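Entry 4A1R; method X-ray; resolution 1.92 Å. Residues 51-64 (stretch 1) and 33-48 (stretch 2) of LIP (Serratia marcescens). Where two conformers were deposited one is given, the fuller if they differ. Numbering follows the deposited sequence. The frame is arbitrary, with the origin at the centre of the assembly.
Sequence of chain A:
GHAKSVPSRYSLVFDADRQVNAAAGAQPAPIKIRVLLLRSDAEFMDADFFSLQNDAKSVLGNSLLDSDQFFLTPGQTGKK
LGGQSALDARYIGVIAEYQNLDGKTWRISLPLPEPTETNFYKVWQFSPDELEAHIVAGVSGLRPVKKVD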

# COMPACT_ATOMS: atom_id res chain seq x y z
N SER A 51 13.59 -10.14 -2.08
CA SER A 51 12.70 -10.90 -2.97
C SER A 51 11.57 -10.06 -3.55
O SER A 51 11.35 -10.06 -4.76
CB SER A 51 12.09 -12.08 -2.22
OG SER A 51 13.10 -13.00 -1.89
N LEU A 52 10.87 -9.35 -2.68
CA LEU A 52 9.81 -8.44 -3.09
C LEU A 52 10.34 -7.32 -3.98
O LEU A 52 9.71 -6.99 -4.99
CB LEU A 52 9.15 -7.84 -1.83
CG LEU A 52 8.21 -8.71 -1.02
CD1 LEU A 52 7.73 -7.97 0.24
CD2 LEU A 52 7.01 -9.16 -1.86
N GLN A 53 11.48 -6.74 -3.60
CA GLN A 53 12.04 -5.63 -4.37
C GLN A 53 12.51 -6.07 -5.77
O GLN A 53 12.24 -5.39 -6.76
CB GLN A 53 13.22 -5.01 -3.64
CG GLN A 53 13.83 -3.80 -4.35
CD GLN A 53 15.11 -3.35 -3.66
OE1 GLN A 53 16.06 -4.13 -3.55
NE2 GLN A 53 15.14 -2.11 -3.22
N ASN A 54 13.21 -7.19 -5.84
CA ASN A 54 13.77 -7.64 -7.12
C ASN A 54 12.84 -8.43 -8.04
O ASN A 54 12.96 -8.34 -9.27
CB ASN A 54 14.99 -8.52 -6.82
CG ASN A 54 15.73 -8.98 -8.07
OD1 ASN A 54 15.93 -10.18 -8.29
ND2 ASN A 54 16.13 -8.03 -8.89
N ASP A 55 11.91 -9.19 -7.47
CA ASP A 55 10.94 -9.90 -8.31
C ASP A 55 9.73 -10.36 -7.53
O ASP A 55 9.63 -11.53 -7.15
CB ASP A 55 11.60 -11.06 -9.05
CG ASP A 55 10.67 -11.73 -10.05
OD1 ASP A 55 9.73 -11.07 -10.54
OD2 ASP A 55 10.88 -12.93 -10.34
N ALA A 56 8.78 -9.44 -7.36
CA ALA A 56 7.61 -9.67 -6.54
C ALA A 56 6.76 -10.82 -7.10
O ALA A 56 6.35 -11.70 -6.35
CB ALA A 56 6.81 -8.39 -6.38
N LYS A 57 6.55 -10.83 -8.42
CA LYS A 57 5.72 -11.87 -9.07
C LYS A 57 6.23 -13.28 -8.81
O LYS A 57 5.44 -14.18 -8.54
CB LYS A 57 5.57 -11.61 -10.59
CG LYS A 57 6.86 -11.73 -11.39
CD LYS A 57 6.63 -11.70 -12.89
CE LYS A 57 7.79 -12.36 -13.62
NZ LYS A 57 7.41 -12.74 -15.00
N SER A 58 7.55 -13.47 -8.86
CA SER A 58 8.16 -14.75 -8.59
C SER A 58 7.88 -15.19 -7.16
O SER A 58 7.41 -16.30 -6.93
CB SER A 58 9.66 -14.71 -8.86
OG SER A 58 10.28 -15.91 -8.43
N VAL A 59 8.16 -14.32 -6.20
CA VAL A 59 7.97 -14.70 -4.80
C VAL A 59 6.48 -14.75 -4.42
O VAL A 59 6.10 -15.56 -3.59
CB VAL A 59 8.85 -13.88 -3.81
CG1 VAL A 59 8.25 -12.51 -3.51
CG2 VAL A 59 9.04 -14.66 -2.51
N LEU A 60 5.63 -13.93 -5.04
CA LEU A 60 4.21 -13.93 -4.67
C LEU A 60 3.31 -14.85 -5.49
O LEU A 60 2.23 -15.25 -5.01
CB LEU A 60 3.63 -12.51 -4.65
CG LEU A 60 4.37 -11.49 -3.77
CD1 LEU A 60 3.84 -10.09 -4.04
CD2 LEU A 60 4.27 -11.83 -2.30
N GLY A 61 3.73 -15.17 -6.71
CA GLY A 61 2.98 -16.04 -7.61
C GLY A 61 1.57 -15.56 -7.89
O GLY A 61 1.34 -14.39 -8.20
N ASN A 62 0.63 -16.49 -7.75
CA ASN A 62 -0.78 -16.28 -8.02
C ASN A 62 -1.38 -15.29 -7.05
O ASN A 62 -2.46 -14.75 -7.29
CB ASN A 62 -1.55 -17.61 -7.94
CG ASN A 62 -1.17 -18.59 -9.05
OD1 ASN A 62 -1.51 -18.39 -10.21
ND2 ASN A 62 -0.48 -19.66 -8.67
N SER A 63 -0.67 -15.03 -5.94
CA SER A 63 -1.19 -14.08 -4.97
C SER A 63 -1.10 -12.63 -5.45
O SER A 63 -1.84 -11.79 -4.97
CB SER A 63 -0.61 -14.27 -3.56
OG SER A 63 0.66 -13.64 -3.43
N LEU A 64 -0.25 -12.36 -6.43
CA LEU A 64 -0.09 -11.00 -6.93
C LEU A 64 -0.96 -10.72 -8.16
O LEU A 64 -0.73 -11.25 -9.25
CB LEU A 64 1.39 -10.67 -7.17
CG LEU A 64 1.71 -9.29 -7.78
CD1 LEU A 64 1.40 -8.14 -6.84
CD2 LEU A 64 3.15 -9.23 -8.30
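Stretch 2 (33-48) IRVLLLRSDAEFMDAD

Stretch 2 enters in a strand already under way, which lasts to L38, turns through R39 to D41, forms a short helix over A42–D46, and leaves it at A47. Against this, the helix that continues through S51–L60 runs almost along the strand, their N-to-C directions 15° apart and their axes 11.5 Å at closest approach. The short helix crosses it at 144°, with 10.0 Å between axes, so one helix packs on a parallel strand and a roughly antiparallel helix at once. The long helix is kinked, K57 N and S58 N lacking bonds to the preceding turn. Beyond it, G61 takes a positive phi, a conformation glycine favours, and the chain returns so that L64 pairs antiparallel with L38, CA to CA 4.9 Å.

Backbone and polar bonds fix both ends. D48 caps the helix: its OD1 accepts from S51 N at 3.3 Å and from S51 OG at 2.7 Å. In the same first turn, R34 NH1 donates to L52 O at 2.6 Å, and water 1 accepts from A56 N and donates to L52 O, standing in for a direct bond between them. At the far end, R39 N donates to S63 O at 2.8 Å and R39 NE to N62 O at 2.7 Å, so one arginine reads two consecutive carbonyls. Water 2 links S40 O, F44 N and S63 OG.

Between these anchors the contact is largely apolar. L60 is its hub, with CD1 3.6 Å from L36 CD2 and 4.1 Å from L38 CD2 and also at the edge of the F44 ring, while its CD2 lies 4.0 Å from F44 CB. L64 CD1 extends the strand side, 3.8 Å from L36 CB. A47 offers a small surface, its CB 3.8 Å from L52 CG and 4.1 Å from V59 CG2.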

# COMPACT_ATOMS: atom_id res chain seq x y z
N ILE A 33 7.56 4.00 -2.98
CA ILE A 33 6.39 3.33 -2.44
C ILE A 33 5.87 2.38 -3.48
O ILE A 33 5.67 2.78 -4.64
CB ILE A 33 5.27 4.32 -2.07
CG1 ILE A 33 5.78 5.45 -1.14
CG2 ILE A 33 4.06 3.59 -1.48
CD1 ILE A 33 6.11 5.00 0.27
N ARG A 34 5.66 1.12 -3.11
CA ARG A 34 4.98 0.20 -4.01
C ARG A 34 3.61 -0.19 -3.48
O ARG A 34 3.41 -0.31 -2.28
CB ARG A 34 5.85 -1.02 -4.27
CG ARG A 34 7.23 -0.66 -4.86
CD ARG A 34 8.07 -1.90 -5.04
NE ARG A 34 7.44 -2.84 -5.95
CZ ARG A 34 7.82 -4.10 -6.14
NH1 ARG A 34 8.83 -4.62 -5.44
NH2 ARG A 34 7.17 -4.87 -7.01
N VAL A 35 2.65 -0.38 -4.38
CA VAL A 35 1.30 -0.72 -3.97
C VAL A 35 0.96 -1.95 -4.76
O VAL A 35 1.07 -1.93 -6.00
CB VAL A 35 0.28 0.43 -4.22
CG1 VAL A 35 -1.15 -0.05 -3.97
CG2 VAL A 35 0.57 1.63 -3.33
N LEU A 36 0.59 -3.02 -4.06
CA LEU A 36 0.35 -4.28 -4.72
C LEU A 36 -1.09 -4.74 -4.48
O LEU A 36 -1.59 -4.73 -3.36
CB LEU A 36 1.35 -5.35 -4.22
CG LEU A 36 2.85 -5.20 -4.54
CD1 LEU A 36 3.49 -4.02 -3.85
CD2 LEU A 36 3.58 -6.45 -4.06
N LEU A 37 -1.77 -5.16 -5.55
CA LEU A 37 -3.06 -5.76 -5.39
C LEU A 37 -2.90 -7.27 -5.21
O LEU A 37 -2.25 -7.96 -6.03
CB LEU A 37 -3.94 -5.43 -6.61
CG LEU A 37 -5.40 -5.81 -6.49
CD1 LEU A 37 -6.11 -4.82 -5.57
CD2 LEU A 37 -6.02 -5.80 -7.88
N LEU A 38 -3.46 -7.79 -4.12
CA LEU A 38 -3.20 -9.14 -3.68
C LEU A 38 -4.46 -9.98 -3.49
O LEU A 38 -5.46 -9.51 -2.93
CB LEU A 38 -2.42 -9.14 -2.34
CG LEU A 38 -1.08 -8.37 -2.29
CD1 LEU A 38 -0.65 -8.22 -0.83
CD2 LEU A 38 0.03 -9.00 -3.13
N ARG A 39 -4.36 -11.23 -3.95
CA ARG A 39 -5.35 -12.28 -3.70
C ARG A 39 -5.35 -12.67 -2.25
O ARG A 39 -6.37 -13.09 -1.71
CB ARG A 39 -5.00 -13.53 -4.50
CG ARG A 39 -5.50 -13.55 -5.92
CD ARG A 39 -5.70 -14.98 -6.39
NE ARG A 39 -5.12 -15.18 -7.71
CZ ARG A 39 -5.74 -14.93 -8.86
NH1 ARG A 39 -6.98 -14.48 -8.87
NH2 ARG A 39 -5.10 -15.14 -10.00
N SER A 40 -4.17 -12.59 -1.64
CA SER A 40 -3.96 -12.95 -0.24
C SER A 40 -2.66 -12.29 0.21
O SER A 40 -1.83 -11.94 -0.62
CB SER A 40 -3.86 -14.45 -0.10
OG SER A 40 -3.09 -14.99 -1.17
N ASP A 41 -2.49 -12.09 1.52
CA ASP A 41 -1.28 -11.41 2.01
C ASP A 41 -0.26 -12.31 2.72
O ASP A 41 0.71 -11.80 3.28
CB ASP A 41 -1.65 -10.19 2.89
CG ASP A 41 -2.16 -10.56 4.29
OD1 ASP A 41 -2.39 -11.74 4.58
OD2 ASP A 41 -2.33 -9.63 5.11
N ALA A 42 -0.48 -13.62 2.70
CA ALA A 42 0.37 -14.54 3.47
C ALA A 42 1.80 -14.51 2.98
O ALA A 42 2.71 -14.26 3.76
CB ALA A 42 -0.17 -15.97 3.42
N GLU A 43 1.98 -14.72 1.67
CA GLU A 43 3.31 -14.74 1.08
C GLU A 43 3.95 -13.37 1.14
O GLU A 43 5.17 -13.28 1.35
CB GLU A 43 3.26 -15.27 -0.35
CG GLU A 43 3.28 -16.79 -0.45
CD GLU A 43 2.63 -17.28 -1.72
OE1 GLU A 43 1.44 -16.95 -1.94
OE2 GLU A 43 3.30 -17.98 -2.51
N PHE A 44 3.13 -12.33 0.97
CA PHE A 44 3.58 -10.92 1.03
C PHE A 44 4.15 -10.53 2.40
O PHE A 44 5.17 -9.85 2.49
CB PHE A 44 2.40 -9.99 0.67
CG PHE A 44 2.70 -8.52 0.80
CD1 PHE A 44 3.45 -7.85 -0.17
CD2 PHE A 44 2.19 -7.78 1.87
CE1 PHE A 44 3.70 -6.50 -0.07
CE2 PHE A 44 2.45 -6.42 1.97
CZ PHE A 44 3.20 -5.78 1.00
N MET A 45 3.47 -10.95 3.46
CA MET A 45 3.89 -10.61 4.81
C MET A 45 5.08 -11.46 5.24
O MET A 45 5.81 -11.09 6.15
CB MET A 45 2.72 -10.74 5.80
CG MET A 45 1.64 -9.68 5.59
SD MET A 45 2.25 -7.98 5.55
CE MET A 45 2.66 -7.73 7.27
N ASP A 46 5.29 -12.56 4.55
CA ASP A 46 6.37 -13.50 4.89
C ASP A 46 7.64 -13.30 4.03
O ASP A 46 8.74 -13.65 4.45
CB ASP A 46 5.87 -14.93 4.76
CG ASP A 46 6.86 -15.95 5.30
OD1 ASP A 46 7.30 -15.80 6.47
OD2 ASP A 46 7.22 -16.88 4.54
N ALA A 47 7.48 -12.77 2.83
CA ALA A 47 8.62 -12.64 1.91
C ALA A 47 9.72 -11.72 2.47
O ALA A 47 9.43 -10.78 3.25
CB ALA A 47 8.14 -12.15 0.56
N ASP A 48 10.99 -11.96 2.11
CA ASP A 48 12.00 -10.99 2.54
C ASP A 48 12.06 -9.75 1.66
O ASP A 48 11.55 -9.77 0.54
CB ASP A 48 13.38 -11.58 2.91
CG ASP A 48 14.06 -12.31 1.78
OD1 ASP A 48 13.80 -12.05 0.59
OD2 ASP A 48 14.90 -13.17 2.12
O HOH W 1 9.39 -6.57 -7.85
O HOH W 2 0.71 -12.55 -0.70